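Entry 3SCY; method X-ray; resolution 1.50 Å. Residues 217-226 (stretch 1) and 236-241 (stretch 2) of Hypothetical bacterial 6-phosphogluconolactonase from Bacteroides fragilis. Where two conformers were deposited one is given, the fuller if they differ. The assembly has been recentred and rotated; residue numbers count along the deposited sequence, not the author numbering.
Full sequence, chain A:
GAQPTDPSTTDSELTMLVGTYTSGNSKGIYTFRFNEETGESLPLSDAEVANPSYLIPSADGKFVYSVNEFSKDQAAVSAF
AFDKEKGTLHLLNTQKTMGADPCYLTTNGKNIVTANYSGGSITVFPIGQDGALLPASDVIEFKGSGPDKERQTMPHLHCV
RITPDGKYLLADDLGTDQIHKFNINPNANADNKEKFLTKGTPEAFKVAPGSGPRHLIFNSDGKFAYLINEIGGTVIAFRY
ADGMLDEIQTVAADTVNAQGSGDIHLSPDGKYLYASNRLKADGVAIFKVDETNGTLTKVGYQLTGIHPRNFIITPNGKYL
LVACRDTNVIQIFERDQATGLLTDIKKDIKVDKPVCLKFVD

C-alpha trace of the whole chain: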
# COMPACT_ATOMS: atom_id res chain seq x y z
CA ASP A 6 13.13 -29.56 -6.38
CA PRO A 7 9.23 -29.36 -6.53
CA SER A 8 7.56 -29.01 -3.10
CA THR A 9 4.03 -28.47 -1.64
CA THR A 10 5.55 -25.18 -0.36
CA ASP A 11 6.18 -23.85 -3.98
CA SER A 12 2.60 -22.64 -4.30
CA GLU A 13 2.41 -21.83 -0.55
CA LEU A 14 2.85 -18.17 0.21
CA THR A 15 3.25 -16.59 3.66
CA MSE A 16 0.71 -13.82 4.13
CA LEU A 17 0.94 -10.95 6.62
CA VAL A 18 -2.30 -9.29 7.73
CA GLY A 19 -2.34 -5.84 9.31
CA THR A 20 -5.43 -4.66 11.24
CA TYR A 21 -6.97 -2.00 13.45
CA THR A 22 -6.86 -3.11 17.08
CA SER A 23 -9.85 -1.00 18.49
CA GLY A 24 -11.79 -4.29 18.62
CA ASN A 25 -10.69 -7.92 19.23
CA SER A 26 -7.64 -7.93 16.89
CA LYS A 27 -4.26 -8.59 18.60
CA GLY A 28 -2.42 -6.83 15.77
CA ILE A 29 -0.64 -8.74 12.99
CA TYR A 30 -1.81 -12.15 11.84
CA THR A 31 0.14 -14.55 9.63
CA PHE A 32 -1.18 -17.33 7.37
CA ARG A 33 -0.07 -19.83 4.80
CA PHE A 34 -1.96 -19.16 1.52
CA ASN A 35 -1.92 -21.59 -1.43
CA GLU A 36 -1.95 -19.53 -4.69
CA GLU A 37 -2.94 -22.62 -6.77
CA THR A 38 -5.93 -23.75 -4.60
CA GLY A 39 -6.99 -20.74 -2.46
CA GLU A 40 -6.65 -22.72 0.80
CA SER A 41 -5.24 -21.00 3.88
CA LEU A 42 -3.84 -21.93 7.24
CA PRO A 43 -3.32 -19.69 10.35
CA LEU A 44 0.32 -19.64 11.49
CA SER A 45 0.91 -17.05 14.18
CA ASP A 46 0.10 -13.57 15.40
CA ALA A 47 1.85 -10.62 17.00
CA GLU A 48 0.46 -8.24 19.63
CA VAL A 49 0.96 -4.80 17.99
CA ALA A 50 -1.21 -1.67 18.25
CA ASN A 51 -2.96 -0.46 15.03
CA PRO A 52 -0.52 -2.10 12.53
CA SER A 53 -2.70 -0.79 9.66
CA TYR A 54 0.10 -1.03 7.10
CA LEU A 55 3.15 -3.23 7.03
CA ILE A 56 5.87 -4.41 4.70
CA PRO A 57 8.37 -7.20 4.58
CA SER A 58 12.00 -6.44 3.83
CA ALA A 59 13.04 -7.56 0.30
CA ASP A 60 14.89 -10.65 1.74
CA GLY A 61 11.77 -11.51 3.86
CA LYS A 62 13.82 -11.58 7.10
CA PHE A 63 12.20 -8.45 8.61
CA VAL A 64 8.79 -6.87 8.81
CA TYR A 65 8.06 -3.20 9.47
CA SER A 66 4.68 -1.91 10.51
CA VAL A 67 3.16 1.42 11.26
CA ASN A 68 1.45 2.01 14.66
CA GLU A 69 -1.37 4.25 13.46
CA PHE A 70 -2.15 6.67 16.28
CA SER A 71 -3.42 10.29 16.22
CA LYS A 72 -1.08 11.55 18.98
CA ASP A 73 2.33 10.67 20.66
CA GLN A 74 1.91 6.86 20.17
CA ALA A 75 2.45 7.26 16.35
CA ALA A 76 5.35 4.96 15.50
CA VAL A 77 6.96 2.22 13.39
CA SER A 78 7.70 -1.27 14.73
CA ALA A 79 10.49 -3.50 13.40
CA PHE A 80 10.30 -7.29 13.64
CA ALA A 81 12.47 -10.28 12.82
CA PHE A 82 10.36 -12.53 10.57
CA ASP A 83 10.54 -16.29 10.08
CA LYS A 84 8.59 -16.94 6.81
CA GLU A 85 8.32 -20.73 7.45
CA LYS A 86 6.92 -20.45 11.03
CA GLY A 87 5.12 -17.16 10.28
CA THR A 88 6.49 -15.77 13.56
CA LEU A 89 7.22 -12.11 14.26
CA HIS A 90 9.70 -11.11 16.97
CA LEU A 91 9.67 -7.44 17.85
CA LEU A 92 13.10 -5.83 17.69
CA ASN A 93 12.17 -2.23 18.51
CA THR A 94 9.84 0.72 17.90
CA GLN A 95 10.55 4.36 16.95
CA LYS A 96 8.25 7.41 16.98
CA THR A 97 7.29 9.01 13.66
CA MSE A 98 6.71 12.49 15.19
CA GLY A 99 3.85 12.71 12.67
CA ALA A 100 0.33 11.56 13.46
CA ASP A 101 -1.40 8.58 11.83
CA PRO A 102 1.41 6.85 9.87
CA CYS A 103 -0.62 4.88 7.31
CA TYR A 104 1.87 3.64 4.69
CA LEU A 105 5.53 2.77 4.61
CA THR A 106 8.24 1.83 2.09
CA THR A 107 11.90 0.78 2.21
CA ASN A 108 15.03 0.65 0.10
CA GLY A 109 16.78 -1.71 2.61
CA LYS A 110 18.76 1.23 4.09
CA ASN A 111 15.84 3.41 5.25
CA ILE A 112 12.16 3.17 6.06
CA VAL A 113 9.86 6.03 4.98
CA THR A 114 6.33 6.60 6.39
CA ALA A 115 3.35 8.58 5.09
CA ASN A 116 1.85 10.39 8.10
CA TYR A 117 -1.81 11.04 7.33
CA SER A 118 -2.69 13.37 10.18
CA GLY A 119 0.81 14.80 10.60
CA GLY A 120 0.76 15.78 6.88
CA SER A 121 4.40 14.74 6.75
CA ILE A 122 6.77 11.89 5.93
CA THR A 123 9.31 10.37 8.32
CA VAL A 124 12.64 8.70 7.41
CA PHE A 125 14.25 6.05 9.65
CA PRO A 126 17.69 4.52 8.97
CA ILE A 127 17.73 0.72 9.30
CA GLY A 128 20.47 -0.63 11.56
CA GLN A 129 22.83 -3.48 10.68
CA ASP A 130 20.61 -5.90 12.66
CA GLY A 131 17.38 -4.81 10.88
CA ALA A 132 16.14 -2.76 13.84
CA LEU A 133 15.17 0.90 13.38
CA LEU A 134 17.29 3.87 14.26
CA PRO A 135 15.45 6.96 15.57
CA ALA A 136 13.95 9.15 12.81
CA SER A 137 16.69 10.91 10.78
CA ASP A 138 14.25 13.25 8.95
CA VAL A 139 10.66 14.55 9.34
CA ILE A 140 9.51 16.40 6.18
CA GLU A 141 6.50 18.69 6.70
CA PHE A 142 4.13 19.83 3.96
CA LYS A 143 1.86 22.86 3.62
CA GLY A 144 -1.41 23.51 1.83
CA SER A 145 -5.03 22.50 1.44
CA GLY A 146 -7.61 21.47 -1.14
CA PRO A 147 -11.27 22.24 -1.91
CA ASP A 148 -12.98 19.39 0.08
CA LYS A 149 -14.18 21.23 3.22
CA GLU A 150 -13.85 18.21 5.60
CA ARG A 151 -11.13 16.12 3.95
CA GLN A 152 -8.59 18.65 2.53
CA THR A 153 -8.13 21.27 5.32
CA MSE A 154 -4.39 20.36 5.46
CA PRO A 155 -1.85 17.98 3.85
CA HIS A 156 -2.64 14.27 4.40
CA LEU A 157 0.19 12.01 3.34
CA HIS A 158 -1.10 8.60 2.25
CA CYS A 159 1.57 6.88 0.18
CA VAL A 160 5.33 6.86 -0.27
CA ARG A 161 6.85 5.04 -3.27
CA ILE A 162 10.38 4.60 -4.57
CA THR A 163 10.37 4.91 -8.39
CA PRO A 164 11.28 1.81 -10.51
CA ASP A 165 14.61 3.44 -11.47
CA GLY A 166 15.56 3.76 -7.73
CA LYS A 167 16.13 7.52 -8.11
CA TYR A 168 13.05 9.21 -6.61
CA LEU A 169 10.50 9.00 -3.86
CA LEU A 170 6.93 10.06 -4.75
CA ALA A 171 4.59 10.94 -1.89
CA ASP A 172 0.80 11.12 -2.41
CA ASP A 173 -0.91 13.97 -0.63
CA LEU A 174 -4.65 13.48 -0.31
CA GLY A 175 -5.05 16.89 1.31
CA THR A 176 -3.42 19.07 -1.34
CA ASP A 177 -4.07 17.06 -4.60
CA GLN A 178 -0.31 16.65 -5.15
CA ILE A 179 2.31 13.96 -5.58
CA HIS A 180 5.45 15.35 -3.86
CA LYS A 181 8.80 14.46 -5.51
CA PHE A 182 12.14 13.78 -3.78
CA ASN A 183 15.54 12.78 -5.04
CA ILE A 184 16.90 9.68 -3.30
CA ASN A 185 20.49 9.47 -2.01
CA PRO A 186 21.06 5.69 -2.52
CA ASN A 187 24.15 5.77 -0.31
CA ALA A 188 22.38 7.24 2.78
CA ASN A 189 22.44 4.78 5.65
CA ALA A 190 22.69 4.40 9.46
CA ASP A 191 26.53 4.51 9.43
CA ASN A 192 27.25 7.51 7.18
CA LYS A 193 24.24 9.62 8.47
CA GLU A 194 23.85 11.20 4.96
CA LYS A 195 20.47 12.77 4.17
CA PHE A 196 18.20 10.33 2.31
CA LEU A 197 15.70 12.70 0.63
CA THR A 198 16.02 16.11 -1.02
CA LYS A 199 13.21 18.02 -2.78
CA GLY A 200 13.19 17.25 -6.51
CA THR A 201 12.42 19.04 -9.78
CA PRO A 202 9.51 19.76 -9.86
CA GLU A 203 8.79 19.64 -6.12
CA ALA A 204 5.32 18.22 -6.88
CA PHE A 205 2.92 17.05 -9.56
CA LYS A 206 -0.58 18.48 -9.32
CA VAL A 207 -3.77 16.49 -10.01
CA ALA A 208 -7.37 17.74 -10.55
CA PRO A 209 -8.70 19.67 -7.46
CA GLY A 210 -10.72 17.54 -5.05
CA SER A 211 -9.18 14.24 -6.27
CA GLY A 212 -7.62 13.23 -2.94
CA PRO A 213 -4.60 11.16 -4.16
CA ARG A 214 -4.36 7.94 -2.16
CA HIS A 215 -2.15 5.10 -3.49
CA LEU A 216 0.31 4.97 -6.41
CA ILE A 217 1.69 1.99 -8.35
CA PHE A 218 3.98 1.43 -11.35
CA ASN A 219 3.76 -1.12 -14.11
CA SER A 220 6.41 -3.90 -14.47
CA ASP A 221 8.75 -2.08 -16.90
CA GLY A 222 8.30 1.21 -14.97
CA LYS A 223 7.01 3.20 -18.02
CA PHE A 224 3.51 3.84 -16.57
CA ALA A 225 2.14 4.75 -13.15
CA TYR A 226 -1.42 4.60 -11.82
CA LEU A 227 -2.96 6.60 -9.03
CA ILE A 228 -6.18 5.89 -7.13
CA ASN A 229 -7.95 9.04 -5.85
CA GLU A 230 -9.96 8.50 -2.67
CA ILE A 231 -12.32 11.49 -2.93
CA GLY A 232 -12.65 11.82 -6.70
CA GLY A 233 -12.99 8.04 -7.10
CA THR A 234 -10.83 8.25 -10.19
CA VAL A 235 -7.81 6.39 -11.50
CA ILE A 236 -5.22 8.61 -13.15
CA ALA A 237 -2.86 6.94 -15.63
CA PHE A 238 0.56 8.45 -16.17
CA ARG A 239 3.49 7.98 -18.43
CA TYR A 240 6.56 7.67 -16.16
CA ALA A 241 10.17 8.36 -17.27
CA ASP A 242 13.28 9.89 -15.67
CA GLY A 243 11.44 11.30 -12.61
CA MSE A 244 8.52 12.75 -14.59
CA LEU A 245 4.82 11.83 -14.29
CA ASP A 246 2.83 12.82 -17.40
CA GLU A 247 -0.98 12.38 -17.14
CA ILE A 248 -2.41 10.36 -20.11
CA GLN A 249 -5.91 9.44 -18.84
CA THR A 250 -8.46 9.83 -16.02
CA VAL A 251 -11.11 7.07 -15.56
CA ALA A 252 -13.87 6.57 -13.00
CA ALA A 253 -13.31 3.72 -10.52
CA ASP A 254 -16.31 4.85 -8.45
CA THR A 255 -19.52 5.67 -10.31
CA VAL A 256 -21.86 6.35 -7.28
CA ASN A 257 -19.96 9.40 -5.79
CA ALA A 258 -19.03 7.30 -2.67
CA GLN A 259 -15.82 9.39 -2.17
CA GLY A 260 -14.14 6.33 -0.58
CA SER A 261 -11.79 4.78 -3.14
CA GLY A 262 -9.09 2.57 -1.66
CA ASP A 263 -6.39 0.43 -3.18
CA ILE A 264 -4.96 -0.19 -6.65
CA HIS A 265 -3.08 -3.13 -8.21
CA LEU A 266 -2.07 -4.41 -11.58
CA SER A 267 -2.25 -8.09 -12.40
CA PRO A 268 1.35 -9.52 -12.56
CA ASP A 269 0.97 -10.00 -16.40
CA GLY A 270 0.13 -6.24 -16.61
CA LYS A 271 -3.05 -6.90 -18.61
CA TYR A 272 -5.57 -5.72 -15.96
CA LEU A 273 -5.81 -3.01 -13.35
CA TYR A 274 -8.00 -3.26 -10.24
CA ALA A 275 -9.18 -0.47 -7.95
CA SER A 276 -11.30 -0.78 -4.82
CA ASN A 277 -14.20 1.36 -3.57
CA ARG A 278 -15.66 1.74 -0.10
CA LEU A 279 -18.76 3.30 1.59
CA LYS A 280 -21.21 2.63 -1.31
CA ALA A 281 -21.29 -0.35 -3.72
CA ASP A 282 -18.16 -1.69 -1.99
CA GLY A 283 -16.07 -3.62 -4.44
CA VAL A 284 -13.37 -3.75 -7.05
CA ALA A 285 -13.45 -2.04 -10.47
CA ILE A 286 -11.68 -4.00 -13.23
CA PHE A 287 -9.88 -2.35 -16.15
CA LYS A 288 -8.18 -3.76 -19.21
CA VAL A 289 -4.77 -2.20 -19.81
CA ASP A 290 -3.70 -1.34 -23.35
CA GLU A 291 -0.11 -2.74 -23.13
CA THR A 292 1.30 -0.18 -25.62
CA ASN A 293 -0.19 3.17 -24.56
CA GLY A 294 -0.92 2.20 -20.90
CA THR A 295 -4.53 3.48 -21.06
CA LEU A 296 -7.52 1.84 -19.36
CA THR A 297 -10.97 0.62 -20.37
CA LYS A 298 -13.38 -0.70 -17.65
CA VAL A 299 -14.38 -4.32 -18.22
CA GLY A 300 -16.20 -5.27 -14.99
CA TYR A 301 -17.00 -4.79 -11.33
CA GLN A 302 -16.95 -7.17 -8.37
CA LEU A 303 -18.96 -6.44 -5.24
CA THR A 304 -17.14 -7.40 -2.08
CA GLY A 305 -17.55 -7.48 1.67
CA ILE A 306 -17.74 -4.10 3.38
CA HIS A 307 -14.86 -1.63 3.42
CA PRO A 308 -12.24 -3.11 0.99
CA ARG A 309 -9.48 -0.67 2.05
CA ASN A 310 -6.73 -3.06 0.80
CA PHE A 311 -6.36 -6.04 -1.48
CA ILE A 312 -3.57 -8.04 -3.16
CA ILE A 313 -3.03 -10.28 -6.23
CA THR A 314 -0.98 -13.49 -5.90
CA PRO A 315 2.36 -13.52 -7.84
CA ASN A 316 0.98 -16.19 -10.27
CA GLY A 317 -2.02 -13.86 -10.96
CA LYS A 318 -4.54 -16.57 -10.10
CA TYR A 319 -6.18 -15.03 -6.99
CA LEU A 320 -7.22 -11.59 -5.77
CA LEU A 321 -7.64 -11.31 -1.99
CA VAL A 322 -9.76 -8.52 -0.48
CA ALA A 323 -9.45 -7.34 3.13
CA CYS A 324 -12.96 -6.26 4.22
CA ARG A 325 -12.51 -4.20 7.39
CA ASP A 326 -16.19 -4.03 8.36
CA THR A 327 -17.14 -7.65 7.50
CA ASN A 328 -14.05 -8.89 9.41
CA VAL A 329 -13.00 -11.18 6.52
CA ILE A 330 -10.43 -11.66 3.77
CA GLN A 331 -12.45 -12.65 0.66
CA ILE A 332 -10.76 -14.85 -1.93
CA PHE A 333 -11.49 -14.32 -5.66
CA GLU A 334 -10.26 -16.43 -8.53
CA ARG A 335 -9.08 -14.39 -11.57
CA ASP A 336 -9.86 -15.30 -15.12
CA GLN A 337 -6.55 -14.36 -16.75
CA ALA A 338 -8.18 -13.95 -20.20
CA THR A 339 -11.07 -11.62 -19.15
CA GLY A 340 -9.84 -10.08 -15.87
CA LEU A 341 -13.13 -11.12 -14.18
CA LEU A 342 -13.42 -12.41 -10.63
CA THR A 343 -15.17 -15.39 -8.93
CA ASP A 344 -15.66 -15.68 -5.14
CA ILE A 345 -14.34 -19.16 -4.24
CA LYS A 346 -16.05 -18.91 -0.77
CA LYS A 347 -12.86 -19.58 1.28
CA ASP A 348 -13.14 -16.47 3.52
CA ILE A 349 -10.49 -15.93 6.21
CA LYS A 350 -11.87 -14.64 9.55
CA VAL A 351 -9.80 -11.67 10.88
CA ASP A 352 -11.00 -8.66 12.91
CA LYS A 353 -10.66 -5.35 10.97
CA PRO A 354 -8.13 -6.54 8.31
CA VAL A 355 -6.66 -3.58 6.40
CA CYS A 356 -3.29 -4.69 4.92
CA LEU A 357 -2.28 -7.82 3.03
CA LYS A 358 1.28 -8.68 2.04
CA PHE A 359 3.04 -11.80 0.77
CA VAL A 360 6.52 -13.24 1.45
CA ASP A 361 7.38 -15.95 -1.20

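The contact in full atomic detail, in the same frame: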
# COMPACT_ATOMS: atom_id res chain seq x y z
N ILE A 217 0.99 3.19 -7.92
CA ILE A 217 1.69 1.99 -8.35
C ILE A 217 2.34 2.25 -9.71
O ILE A 217 1.96 3.19 -10.42
CB ILE A 217 0.81 0.72 -8.41
CG1 ILE A 217 -0.37 0.96 -9.40
CG2 ILE A 217 0.31 0.32 -7.00
CD1 ILE A 217 -1.15 -0.27 -9.79
N PHE A 218 3.29 1.39 -10.06
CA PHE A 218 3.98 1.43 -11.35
C PHE A 218 3.76 0.14 -12.06
O PHE A 218 3.59 -0.90 -11.40
CB PHE A 218 5.51 1.61 -11.16
CG PHE A 218 5.83 2.94 -10.53
CD1 PHE A 218 6.01 4.07 -11.32
CD2 PHE A 218 5.87 3.07 -9.15
CE1 PHE A 218 6.24 5.32 -10.73
CE2 PHE A 218 6.12 4.31 -8.57
CZ PHE A 218 6.28 5.42 -9.35
N ASN A 219 3.85 0.16 -13.40
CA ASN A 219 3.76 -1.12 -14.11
C ASN A 219 5.14 -1.84 -14.03
O ASN A 219 6.10 -1.27 -13.49
CB ASN A 219 3.27 -0.95 -15.55
CG ASN A 219 4.31 -0.40 -16.48
OD1 ASN A 219 5.17 0.38 -16.08
ND2 ASN A 219 4.28 -0.84 -17.72
N SER A 220 5.21 -3.06 -14.56
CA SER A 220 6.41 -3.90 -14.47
C SER A 220 7.66 -3.29 -15.11
O SER A 220 8.73 -3.44 -14.53
CB SER A 220 6.18 -5.28 -15.06
OG SER A 220 5.76 -5.20 -16.41
N ASP A 221 7.55 -2.64 -16.26
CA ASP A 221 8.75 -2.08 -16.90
C ASP A 221 9.04 -0.65 -16.41
O ASP A 221 10.04 -0.07 -16.81
CB ASP A 221 8.68 -2.16 -18.44
CG ASP A 221 7.56 -1.39 -19.12
OD1 ASP A 221 6.95 -0.54 -18.46
OD2 ASP A 221 7.35 -1.61 -20.33
N GLY A 222 8.16 -0.12 -15.55
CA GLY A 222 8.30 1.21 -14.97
C GLY A 222 8.06 2.37 -15.93
O GLY A 222 8.55 3.47 -15.68
N LYS A 223 7.32 2.16 -17.03
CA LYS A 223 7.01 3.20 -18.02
C LYS A 223 5.65 3.87 -17.77
O LYS A 223 5.34 4.90 -18.37
CB LYS A 223 7.04 2.63 -19.46
CG LYS A 223 8.45 2.27 -19.91
CD LYS A 223 8.49 1.38 -21.18
CE LYS A 223 8.12 2.05 -22.49
NZ LYS A 223 6.64 2.04 -22.73
N PHE A 224 4.82 3.28 -16.89
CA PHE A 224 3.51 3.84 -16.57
C PHE A 224 3.29 3.76 -15.08
O PHE A 224 3.80 2.85 -14.42
CB PHE A 224 2.38 3.08 -17.28
CG PHE A 224 2.43 3.20 -18.78
CD1 PHE A 224 2.02 4.36 -19.41
CD2 PHE A 224 2.95 2.17 -19.55
CE1 PHE A 224 2.10 4.49 -20.81
CE2 PHE A 224 3.02 2.28 -20.95
CZ PHE A 224 2.61 3.45 -21.56
N ALA A 225 2.54 4.73 -14.55
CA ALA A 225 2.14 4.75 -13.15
C ALA A 225 0.64 4.96 -13.08
O ALA A 225 0.03 5.53 -14.00
CB ALA A 225 2.87 5.84 -12.39
N TYR A 226 0.03 4.51 -11.99
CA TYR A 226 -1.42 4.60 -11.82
C TYR A 226 -1.73 5.04 -10.42
O TYR A 226 -1.17 4.49 -9.46
CB TYR A 226 -2.10 3.26 -12.13
CG TYR A 226 -1.82 2.81 -13.54
CD1 TYR A 226 -2.66 3.18 -14.59
CD2 TYR A 226 -0.74 1.98 -13.83
CE1 TYR A 226 -2.37 2.81 -15.91
CE2 TYR A 226 -0.44 1.60 -15.14
CZ TYR A 226 -1.27 2.01 -16.17
OH TYR A 226 -0.98 1.61 -17.45
N ILE A 236 -5.98 7.81 -12.21
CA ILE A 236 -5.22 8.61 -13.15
C ILE A 236 -4.06 7.75 -13.64
O ILE A 236 -3.31 7.16 -12.83
CB ILE A 236 -4.74 9.95 -12.56
CG1 ILE A 236 -5.95 10.80 -12.12
CG2 ILE A 236 -3.90 10.70 -13.60
CD1 ILE A 236 -5.55 12.13 -11.40
N ALA A 237 -3.94 7.64 -14.97
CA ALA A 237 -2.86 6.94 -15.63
C ALA A 237 -1.82 7.94 -16.05
O ALA A 237 -2.16 9.01 -16.57
CB ALA A 237 -3.38 6.17 -16.85
N PHE A 238 -0.57 7.62 -15.80
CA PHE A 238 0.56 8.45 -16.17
C PHE A 238 1.60 7.73 -16.91
O PHE A 238 1.86 6.54 -16.65
CB PHE A 238 1.28 8.98 -14.90
CG PHE A 238 0.49 9.77 -13.89
CD1 PHE A 238 -0.11 9.13 -12.80
CD2 PHE A 238 0.48 11.16 -13.93
CE1 PHE A 238 -0.79 9.87 -11.83
CE2 PHE A 238 -0.17 11.90 -12.94
CZ PHE A 238 -0.82 11.25 -11.91
N ARG A 239 2.28 8.46 -17.80
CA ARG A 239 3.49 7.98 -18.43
C ARG A 239 4.57 8.32 -17.41
O ARG A 239 4.53 9.41 -16.82
CB ARG A 239 3.69 8.67 -19.80
CG ARG A 239 4.88 8.14 -20.58
CD ARG A 239 4.83 8.54 -22.05
NE ARG A 239 4.77 7.36 -22.92
CZ ARG A 239 3.66 6.89 -23.46
NH1 ARG A 239 2.50 7.50 -23.26
NH2 ARG A 239 3.69 5.81 -24.23
N TYR A 240 5.48 7.38 -17.11
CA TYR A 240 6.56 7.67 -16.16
C TYR A 240 7.91 7.46 -16.84
O TYR A 240 8.15 6.41 -17.43
CB TYR A 240 6.51 6.86 -14.83
CG TYR A 240 7.75 7.13 -14.00
CD1 TYR A 240 7.86 8.28 -13.24
CD2 TYR A 240 8.85 6.29 -14.08
CE1 TYR A 240 9.04 8.60 -12.58
CE2 TYR A 240 10.04 6.58 -13.40
CZ TYR A 240 10.12 7.73 -12.64
OH TYR A 240 11.29 8.02 -11.98
N ALA A 241 8.80 8.45 -16.74
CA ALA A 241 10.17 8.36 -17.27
C ALA A 241 11.02 9.41 -16.65
O ALA A 241 10.60 10.56 -16.59
CB ALA A 241 10.21 8.51 -18.79

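Strand 224-226 and strand 236-241 lie side by side as antiparallel neighbours, their N-to-C directions 144° apart, and three backbone hydrogen bonds join the two stretches. Ala225 and Phe238 form the hydrogen-bonded pair: Ala225 N donates to Phe238 O at 2.9 Å (163° at the hydrogen), and Phe238 N donates to Ala225 O at 2.8 Å (161°). The third bond, from Tyr240 N to Lys223 O just ahead of strand 224-226, is 2.8 Å long and nearly linear at 178°. The flanking pairs, Phe224 with Arg239 and Tyr226 with Ala237, are of the non-hydrogen-bonded type; CA-H...O contacts occur there, with Phe224 CA 3.2 Å from Phe238 O and Tyr226 CA 3.3 Å from Ile236 O.

The turn that precedes strand 224-226 is organised by Asn219. Its OD1 accepts from Phe224 N at 3.0 Å and, weakly, from Lys223 N at 2.9 Å (123°), while its ND2 donates to Asp221 OD1 at 2.8 Å. Asp221 OD1 also accepts from Lys223 N at 3.1 Å. Gly222 closes the type I turn, Gly222 N donating to Asn219 O at 3.1 Å, and its positive phi of 71° suits glycine.

Side chains alternate across the sheet. On the face bearing Ala225 and Phe238, their CB atoms are 4.3 Å apart, and the small alanine also leaves its CB 4.5 Å from Tyr240 CB. Tyr240, with chi1 in t, has the most area covered by the other stretch, 86 Å²; the edge of Phe218 meets its ring face, with centroids 5.5 Å apart and planes at 75°. Tyr240 OH is hydrogen-bonded to a residue just outside the stretches. On the other face, Tyr226 CE1 packs 3.6 Å from Ala237 CB, Tyr226 OH being satisfied elsewhere in the structure, and Phe224 CZ lies over the exposed Arg239 guanidinium, 3.7 Å from Arg239 NH2. The contact between the stretches buries 484 Å², both sides summed.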